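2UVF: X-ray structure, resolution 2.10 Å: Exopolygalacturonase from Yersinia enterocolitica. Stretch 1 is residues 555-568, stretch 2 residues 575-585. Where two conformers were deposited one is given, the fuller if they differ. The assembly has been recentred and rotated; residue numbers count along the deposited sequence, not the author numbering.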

ATOM      1  N   HIS A 555      -2.558 -20.257  11.219  1.00 42.39           N
ATOM      2  CA  HIS A 555      -1.282 -20.947  11.483  1.00 42.24           C
ATOM      3  C   HIS A 555      -0.210 -19.946  11.929  1.00 41.89           C
ATOM      4  O   HIS A 555       0.247 -19.123  11.132  1.00 41.82           O
ATOM      5  CB  HIS A 555      -0.803 -21.709  10.239  1.00 42.46           C
ATOM      6  CG  HIS A 555      -1.916 -22.284   9.416  1.00 44.26           C
ATOM      7  ND1 HIS A 555      -2.661 -23.374   9.823  1.00 44.95           N
ATOM      8  CD2 HIS A 555      -2.425 -21.907   8.218  1.00 44.49           C
ATOM      9  CE1 HIS A 555      -3.573 -23.645   8.906  1.00 45.22           C
ATOM     10  NE2 HIS A 555      -3.450 -22.773   7.921  1.00 45.12           N
ATOM     11  N   VAL A 556       0.165 -20.006  13.209  1.00 41.39           N
ATOM     12  CA  VAL A 556       1.162 -19.096  13.788  1.00 40.86           C
ATOM     13  C   VAL A 556       2.428 -19.854  14.226  1.00 41.00           C
ATOM     14  O   VAL A 556       2.364 -20.738  15.084  1.00 40.96           O
ATOM     15  CB  VAL A 556       0.569 -18.238  14.950  1.00 40.69           C
ATOM     16  CG1 VAL A 556       1.655 -17.386  15.621  1.00 40.68           C
ATOM     17  CG2 VAL A 556      -0.556 -17.334  14.439  1.00 39.80           C
ATOM     18  N   ASN A 557       3.566 -19.501  13.618  1.00 40.87           N
ATOM     19  CA  ASN A 557       4.849 -20.196  13.811  1.00 40.52           C
ATOM     20  C   ASN A 557       6.066 -19.274  13.978  1.00 39.04           C
ATOM     21  O   ASN A 557       6.280 -18.359  13.183  1.00 38.43           O
ATOM     22  CB  ASN A 557       5.105 -21.179  12.656  1.00 41.42           C
ATOM     23  CG  ASN A 557       4.504 -22.563  12.912  1.00 45.02           C
ATOM     24  OD1 ASN A 557       4.986 -23.316  13.780  1.00 48.31           O
ATOM     25  ND2 ASN A 557       3.452 -22.914  12.151  1.00 47.04           N
ATOM     26  N   ASN A 558       6.863 -19.534  15.014  1.00 37.31           N
ATOM     27  CA  ASN A 558       8.142 -18.841  15.232  1.00 35.74           C
ATOM     28  C   ASN A 558       8.047 -17.302  15.301  1.00 34.08           C
ATOM     29  O   ASN A 558       8.593 -16.584  14.463  1.00 34.06           O
ATOM     30  CB  ASN A 558       9.194 -19.315  14.205  1.00 35.42           C
ATOM     31  CG  ASN A 558      10.569 -18.677  14.422  1.00 35.53           C
ATOM     32  OD1 ASN A 558      10.941 -18.355  15.550  1.00 36.84           O
ATOM     33  ND2 ASN A 558      11.328 -18.498  13.333  1.00 34.15           N
ATOM     34  N   VAL A 559       7.377 -16.804  16.331  1.00 33.05           N
ATOM     35  CA  VAL A 559       7.152 -15.361  16.504  1.00 30.50           C
ATOM     36  C   VAL A 559       7.667 -14.969  17.889  1.00 31.11           C
ATOM     37  O   VAL A 559       7.449 -15.696  18.842  1.00 31.10           O
ATOM     38  CB  VAL A 559       5.621 -15.017  16.359  1.00 30.55           C
ATOM     39  CG1 VAL A 559       5.299 -13.577  16.781  1.00 26.42           C
ATOM     40  CG2 VAL A 559       5.111 -15.303  14.939  1.00 26.07           C
ATOM     41  N   GLN A 560       8.339 -13.820  18.007  1.00 30.88           N
ATOM     42  CA  GLN A 560       8.843 -13.345  19.304  1.00 30.29           C
ATOM     43  C   GLN A 560       8.321 -11.945  19.602  1.00 30.00           C
ATOM     44  O   GLN A 560       8.490 -11.025  18.803  1.00 29.63           O
ATOM     45  CB  GLN A 560      10.383 -13.339  19.350  1.00 30.05           C
ATOM     46  CG  GLN A 560      11.060 -14.703  19.313  1.00 29.09           C
ATOM     47  CD  GLN A 560      11.256 -15.265  17.919  1.00 29.39           C
ATOM     48  OE1 GLN A 560      11.774 -14.592  17.025  1.00 29.40           O
ATOM     49  NE2 GLN A 560      10.864 -16.528  17.728  1.00 28.45           N
ATOM     50  N   LEU A 561       7.715 -11.793  20.769  1.00 29.42           N
ATOM     51  CA  LEU A 561       7.057 -10.569  21.153  1.00 29.41           C
ATOM     52  C   LEU A 561       7.636 -10.046  22.465  1.00 29.70           C
ATOM     53  O   LEU A 561       7.457 -10.667  23.528  1.00 30.10           O
ATOM     54  CB  LEU A 561       5.540 -10.802  21.290  1.00 28.86           C
ATOM     55  CG  LEU A 561       4.770 -11.262  20.059  1.00 28.58           C
ATOM     56  CD1 LEU A 561       3.313 -11.438  20.335  1.00 29.46           C
ATOM     57  CD2 LEU A 561       4.935 -10.251  19.007  1.00 30.68           C
ATOM     58  N   ASN A 562       8.336  -8.915  22.401  1.00 29.23           N
ATOM     59  CA  ASN A 562       8.853  -8.321  23.611  1.00 28.47           C
ATOM     60  C   ASN A 562       8.087  -7.065  23.998  1.00 28.77           C
ATOM     61  O   ASN A 562       7.828  -6.199  23.147  1.00 28.04           O
ATOM     62  CB  ASN A 562      10.341  -8.011  23.456  1.00 28.93           C
ATOM     63  CG  ASN A 562      10.972  -7.595  24.752  1.00 27.51           C
ATOM     64  OD1 ASN A 562      11.125  -8.396  25.667  1.00 25.80           O
ATOM     65  ND2 ASN A 562      11.324  -6.336  24.849  1.00 27.33           N
ATOM     66  N   ASN A 563       7.732  -6.983  25.282  0.50 28.25           N
ATOM     67  CA  ASN A 563       7.062  -5.823  25.849  0.50 27.69           C
ATOM     68  C   ASN A 563       5.753  -5.502  25.116  0.50 28.02           C
ATOM     69  O   ASN A 563       5.565  -4.410  24.565  0.50 27.62           O
ATOM     70  CB  ASN A 563       8.007  -4.613  25.909  0.50 27.55           C
ATOM     71  CG  ASN A 563       7.343  -3.376  26.494  0.50 25.34           C
ATOM     72  OD1 ASN A 563       7.579  -2.268  26.030  0.50 26.22           O
ATOM     73  ND2 ASN A 563       6.504  -3.565  27.502  0.50 22.22           N
ATOM     74  N   VAL A 564       4.873  -6.495  25.104  1.00 28.33           N
ATOM     75  CA  VAL A 564       3.531  -6.379  24.560  1.00 28.76           C
ATOM     76  C   VAL A 564       2.510  -6.849  25.631  1.00 29.54           C
ATOM     77  O   VAL A 564       2.860  -7.564  26.592  1.00 29.42           O
ATOM     78  CB  VAL A 564       3.354  -7.185  23.226  1.00 28.74           C
ATOM     79  CG1 VAL A 564       4.421  -6.826  22.198  1.00 27.40           C
ATOM     80  CG2 VAL A 564       3.319  -8.715  23.475  1.00 28.42           C
ATOM     81  N   THR A 565       1.260  -6.449  25.451  1.00 29.85           N
ATOM     82  CA  THR A 565       0.161  -6.915  26.297  1.00 30.56           C
ATOM     83  C   THR A 565      -0.208  -8.361  25.932  1.00 31.79           C
ATOM     84  O   THR A 565       0.138  -8.853  24.819  1.00 31.29           O
ATOM     85  CB  THR A 565      -1.090  -6.045  26.131  1.00 29.99           C
ATOM     86  OG1 THR A 565      -1.575  -6.182  24.798  1.00 31.29           O
ATOM     87  CG2 THR A 565      -0.789  -4.618  26.401  1.00 28.65           C
ATOM     88  N   PRO A 566      -0.889  -9.065  26.868  1.00 32.07           N
ATOM     89  CA  PRO A 566      -1.410 -10.406  26.579  1.00 32.53           C
ATOM     90  C   PRO A 566      -2.400 -10.454  25.400  1.00 33.30           C
ATOM     91  O   PRO A 566      -2.994  -9.435  25.053  1.00 32.74           O
ATOM     92  CB  PRO A 566      -2.112 -10.785  27.895  1.00 32.94           C
ATOM     93  CG  PRO A 566      -1.407  -9.977  28.950  1.00 32.52           C
ATOM     94  CD  PRO A 566      -1.139  -8.667  28.267  1.00 32.06           C
ATOM     95  N   THR A 567      -2.577 -11.644  24.817  1.00 34.36           N
ATOM     96  CA  THR A 567      -3.477 -11.878  23.695  1.00 35.18           C
ATOM     97  C   THR A 567      -4.945 -11.933  24.137  1.00 36.69           C
ATOM     98  O   THR A 567      -5.226 -12.144  25.312  1.00 36.77           O
ATOM     99  CB  THR A 567      -3.176 -13.232  23.004  1.00 35.16           C
ATOM    100  OG1 THR A 567      -3.432 -14.308  23.924  1.00 35.32           O
ATOM    101  CG2 THR A 567      -1.718 -13.301  22.482  1.00 34.33           C
ATOM    102  N   ALA A 568      -5.860 -11.758  23.180  1.00 37.52           N
ATOM    103  CA  ALA A 568      -7.302 -11.987  23.362  1.00 38.77           C
ATOM    104  C   ALA A 568      -7.824 -12.621  22.093  1.00 39.86           C
ATOM    105  O   ALA A 568      -7.930 -11.978  21.048  1.00 39.33           O
ATOM    106  CB  ALA A 568      -8.063 -10.682  23.681  1.00 38.77           C
ATOM    107  N   SER A 575      -6.920 -23.893  14.415  1.00 45.23           N
ATOM    108  CA  SER A 575      -5.734 -23.041  14.396  1.00 44.71           C
ATOM    109  C   SER A 575      -4.616 -23.487  15.355  1.00 45.10           C
ATOM    110  O   SER A 575      -4.891 -24.072  16.400  1.00 45.29           O
ATOM    111  CB  SER A 575      -6.157 -21.607  14.697  1.00 44.95           C
ATOM    112  OG  SER A 575      -7.107 -21.157  13.743  1.00 42.30           O
ATOM    113  N   GLU A 576      -3.356 -23.218  15.004  1.00 44.57           N
ATOM    114  CA  GLU A 576      -2.234 -23.524  15.912  1.00 44.39           C
ATOM    115  C   GLU A 576      -1.194 -22.401  16.087  1.00 43.64           C
ATOM    116  O   GLU A 576      -0.867 -21.699  15.132  1.00 43.02           O
ATOM    117  CB  GLU A 576      -1.548 -24.859  15.563  1.00 44.35           C
ATOM    118  CG  GLU A 576      -0.758 -24.874  14.274  1.00 45.66           C
ATOM    119  CD  GLU A 576      -1.643 -24.907  13.057  1.00 48.36           C
ATOM    120  OE1 GLU A 576      -2.748 -25.492  13.146  1.00 49.03           O
ATOM    121  OE2 GLU A 576      -1.234 -24.342  12.012  1.00 50.63           O
ATOM    122  N   PHE A 577      -0.672 -22.288  17.314  1.00 42.91           N
ATOM    123  CA  PHE A 577       0.289 -21.258  17.711  1.00 41.93           C
ATOM    124  C   PHE A 577       1.587 -21.872  18.260  1.00 41.71           C
ATOM    125  O   PHE A 577       1.697 -22.147  19.461  1.00 41.77           O
ATOM    126  CB  PHE A 577      -0.341 -20.339  18.761  1.00 41.70           C
ATOM    127  CG  PHE A 577      -1.603 -19.673  18.305  1.00 42.14           C
ATOM    128  CD1 PHE A 577      -2.843 -20.287  18.494  1.00 41.22           C
ATOM    129  CD2 PHE A 577      -1.560 -18.419  17.690  1.00 41.46           C
ATOM    130  CE1 PHE A 577      -4.020 -19.671  18.068  1.00 41.17           C
ATOM    131  CE2 PHE A 577      -2.733 -17.799  17.259  1.00 41.54           C
ATOM    132  CZ  PHE A 577      -3.963 -18.421  17.448  1.00 41.78           C
ATOM    133  N   ASN A 578       2.567 -22.051  17.379  1.00 40.64           N
ATOM    134  CA  ASN A 578       3.821 -22.712  17.706  1.00 40.55           C
ATOM    135  C   ASN A 578       5.052 -21.811  17.760  1.00 40.67           C
ATOM    136  O   ASN A 578       5.314 -21.034  16.839  1.00 40.36           O
ATOM    137  CB  ASN A 578       4.051 -23.874  16.746  1.00 40.40           C
ATOM    138  CG  ASN A 578       2.913 -24.872  16.799  1.00 40.43           C
ATOM    139  OD1 ASN A 578       2.192 -24.949  17.815  1.00 38.88           O
ATOM    140  ND2 ASN A 578       2.707 -25.602  15.707  1.00 36.45           N
ATOM    141  N   LYS A 579       5.790 -21.933  18.863  1.00 40.32           N
ATOM    142  CA  LYS A 579       7.011 -21.170  19.093  1.00 40.36           C
ATOM    143  C   LYS A 579       6.739 -19.670  19.071  1.00 39.38           C
ATOM    144  O   LYS A 579       7.426 -18.903  18.399  1.00 39.54           O
ATOM    145  CB  LYS A 579       8.106 -21.569  18.096  1.00 41.10           C
ATOM    146  CG  LYS A 579       8.291 -23.086  17.961  1.00 42.86           C
ATOM    147  CD  LYS A 579       9.029 -23.443  16.675  1.00 47.32           C
ATOM    148  CE  LYS A 579      10.478 -22.988  16.742  1.00 49.20           C
ATOM    149  NZ  LYS A 579      11.069 -23.421  18.043  1.00 49.78           N
ATOM    150  N   VAL A 580       5.711 -19.268  19.809  1.00 38.70           N
ATOM    151  CA  VAL A 580       5.437 -17.862  20.054  1.00 37.52           C
ATOM    152  C   VAL A 580       6.022 -17.553  21.437  1.00 37.32           C
ATOM    153  O   VAL A 580       5.519 -18.042  22.450  1.00 36.68           O
ATOM    154  CB  VAL A 580       3.915 -17.549  20.018  1.00 37.64           C
ATOM    155  CG1 VAL A 580       3.665 -16.032  20.150  1.00 36.61           C
ATOM    156  CG2 VAL A 580       3.267 -18.098  18.762  1.00 36.01           C
ATOM    157  N   THR A 581       7.089 -16.752  21.474  1.00 36.70           N
ATOM    158  CA  THR A 581       7.777 -16.444  22.727  1.00 36.55           C
ATOM    159  C   THR A 581       7.529 -15.012  23.197  1.00 36.35           C
ATOM    160  O   THR A 581       7.957 -14.046  22.543  1.00 37.35           O
ATOM    161  CB  THR A 581       9.330 -16.730  22.627  1.00 36.38           C
ATOM    162  OG1 THR A 581       9.543 -18.056  22.137  1.00 35.11           O
ATOM    163  CG2 THR A 581      10.026 -16.589  23.993  1.00 37.65           C
ATOM    164  N   PHE A 582       6.864 -14.884  24.341  1.00 35.36           N
ATOM    165  CA  PHE A 582       6.635 -13.592  24.990  1.00 34.89           C
ATOM    166  C   PHE A 582       7.685 -13.382  26.072  1.00 34.83           C
ATOM    167  O   PHE A 582       7.795 -14.188  26.999  1.00 34.74           O
ATOM    168  CB  PHE A 582       5.246 -13.519  25.651  1.00 34.69           C
ATOM    169  CG  PHE A 582       4.081 -13.761  24.710  1.00 34.95           C
ATOM    170  CD1 PHE A 582       3.726 -15.057  24.328  1.00 33.31           C
ATOM    171  CD2 PHE A 582       3.297 -12.690  24.263  1.00 33.60           C
ATOM    172  CE1 PHE A 582       2.634 -15.275  23.457  1.00 34.18           C
ATOM    173  CE2 PHE A 582       2.201 -12.887  23.421  1.00 32.59           C
ATOM    174  CZ  PHE A 582       1.866 -14.175  23.011  1.00 35.03           C
ATOM    175  N   THR A 583       8.480 -12.329  25.929  1.00 34.82           N
ATOM    176  CA  THR A 583       9.382 -11.853  26.988  1.00 34.69           C
ATOM    177  C   THR A 583       8.890 -10.474  27.391  1.00 34.61           C
ATOM    178  O   THR A 583       8.221  -9.832  26.607  1.00 35.34           O
ATOM    179  CB  THR A 583      10.854 -11.799  26.499  1.00 34.95           C
ATOM    180  OG1 THR A 583      10.909 -11.189  25.198  1.00 33.82           O
ATOM    181  CG2 THR A 583      11.439 -13.232  26.410  1.00 34.24           C
ATOM    182  N   GLU A 584       9.195 -10.025  28.609  1.00 34.80           N
ATOM    183  CA  GLU A 584       8.685  -8.743  29.148  1.00 34.93           C
ATOM    184  C   GLU A 584       7.193  -8.460  28.879  1.00 35.60           C
ATOM    185  O   GLU A 584       6.802  -7.321  28.617  1.00 35.45           O
ATOM    186  CB  GLU A 584       9.529  -7.540  28.689  1.00 34.14           C
ATOM    187  CG  GLU A 584      11.018  -7.683  28.901  1.00 33.38           C
ATOM    188  CD  GLU A 584      11.426  -7.541  30.345  1.00 30.05           C
ATOM    189  OE1 GLU A 584      10.602  -7.121  31.173  1.00 30.03           O
ATOM    190  OE2 GLU A 584      12.592  -7.816  30.646  1.00 28.86           O
ATOM    191  N   LEU A 585       6.368  -9.496  28.970  1.00 36.26           N
ATOM    192  CA  LEU A 585       4.925  -9.369  28.790  1.00 36.43           C
ATOM    193  C   LEU A 585       4.349  -8.317  29.738  1.00 37.46           C
ATOM    194  O   LEU A 585       4.746  -8.255  30.896  1.00 37.39           O
ATOM    195  CB  LEU A 585       4.264 -10.732  29.026  1.00 36.70           C
ATOM    196  CG  LEU A 585       2.750 -10.861  29.024  1.00 35.40           C
ATOM    197  CD1 LEU A 585       2.192 -10.839  27.614  1.00 31.03           C
ATOM    198  CD2 LEU A 585       2.400 -12.136  29.718  1.00 36.40           C
TER
HETATM  199  O   HOH W   1       9.763 -18.333  19.541  1.00 32.65           O
HETATM  200  O   HOH W   2       5.837  -9.858  25.470  1.00 37.65           O

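The two stretches run side by side as neighbouring rungs of a parallel fold, each made of two short strands joined at a corner. Strands 555-557 and 576-578 lie 4.7 Å apart at closest approach of their axes and diverge by 4°; strands 559-562 and 580-583 keep the same spacing at 13°. The offset of 21 residues holds from His 555 opposite Glu 576 to Asn 563 opposite Glu 584, so the corners at Asn 558 and Lys 579 fall on each other. Both corner residues have positive phi and psi, as do Asn 563 and Glu 584 where the second pair of strands gives out. The first rule is therefore that both chains bend at the same position.

Matched bends keep the backbone ladder going. Val 556 N donates to Glu 576 O (2.8 Å) and Val 556 O accepts from Asn 578 N (2.7 Å), the alternation expected of parallel strands. At the corner two successive amides donate, Asn 558 N to Asn 578 O (2.8 Å) and Val 559 N to Lys 579 O (2.9 Å), and the ladder resumes beyond the corner. There Thr 581 N reaches Val 559 O (2.9 Å), Leu 561 N reaches Thr 581 O (2.9 Å), and Thr 583 N reaches Leu 561 O (3.1 Å). Asn 563 N to Thr 583 O (3.2 Å) is the last backbone bond. A water donates to both Leu 561 O (2.7 Å) and Thr 583 O (2.6 Å), linking two carbonyls that cannot bond to each other.

The side chains sort by sheet face. On one face sit Val 556, Phe 577, Val 559, Val 580, Leu 561 and Phe 582, all apolar. Val 556, buried, is the most heavily covered by the other stretch: its CB meets Phe 577 CD2 at 3.5 Å, and its CG1 crosses the corner to Val 580 CG2 at 3.6 Å. Leu 561 CD1 packs 3.6 Å from Phe 582 CE2. The Phe 582 ring also receives Val 564 CG2 at its edge, 4.1 Å from CD2, and Thr 567 CG2 3.7 Å from CZ, so a long flat side chain gathers contacts from beyond the strand. Leu 585 starts with its CA-to-CB bond pointing away, yet its CD1 returns to within 3.9 Å of Pro 566 CG.

The other face is polar, and its side chains meet in register; only Asn 557 with Asn 578 pairs identical residues. His 555 ND1 donates to Glu 576 OE2 (2.8 Å), with the carboxylate at the ring edge, where a ring nitrogen can use it. Asn 557 stands beside Asn 578, its OD1 3.2 Å from Asn 578 CB. Thr 583 OG1 donates to Asn 562 OD1 (2.8 Å). Near the corner, Gln 560 NE2 donates to Asn 558 OD1 (2.8 Å) and to a water (2.8 Å) that in turn donates to Lys 579 O (2.7 Å) and bonds Thr 581 OG1 (2.6 Å).

Together the stretches bury 1045 Å².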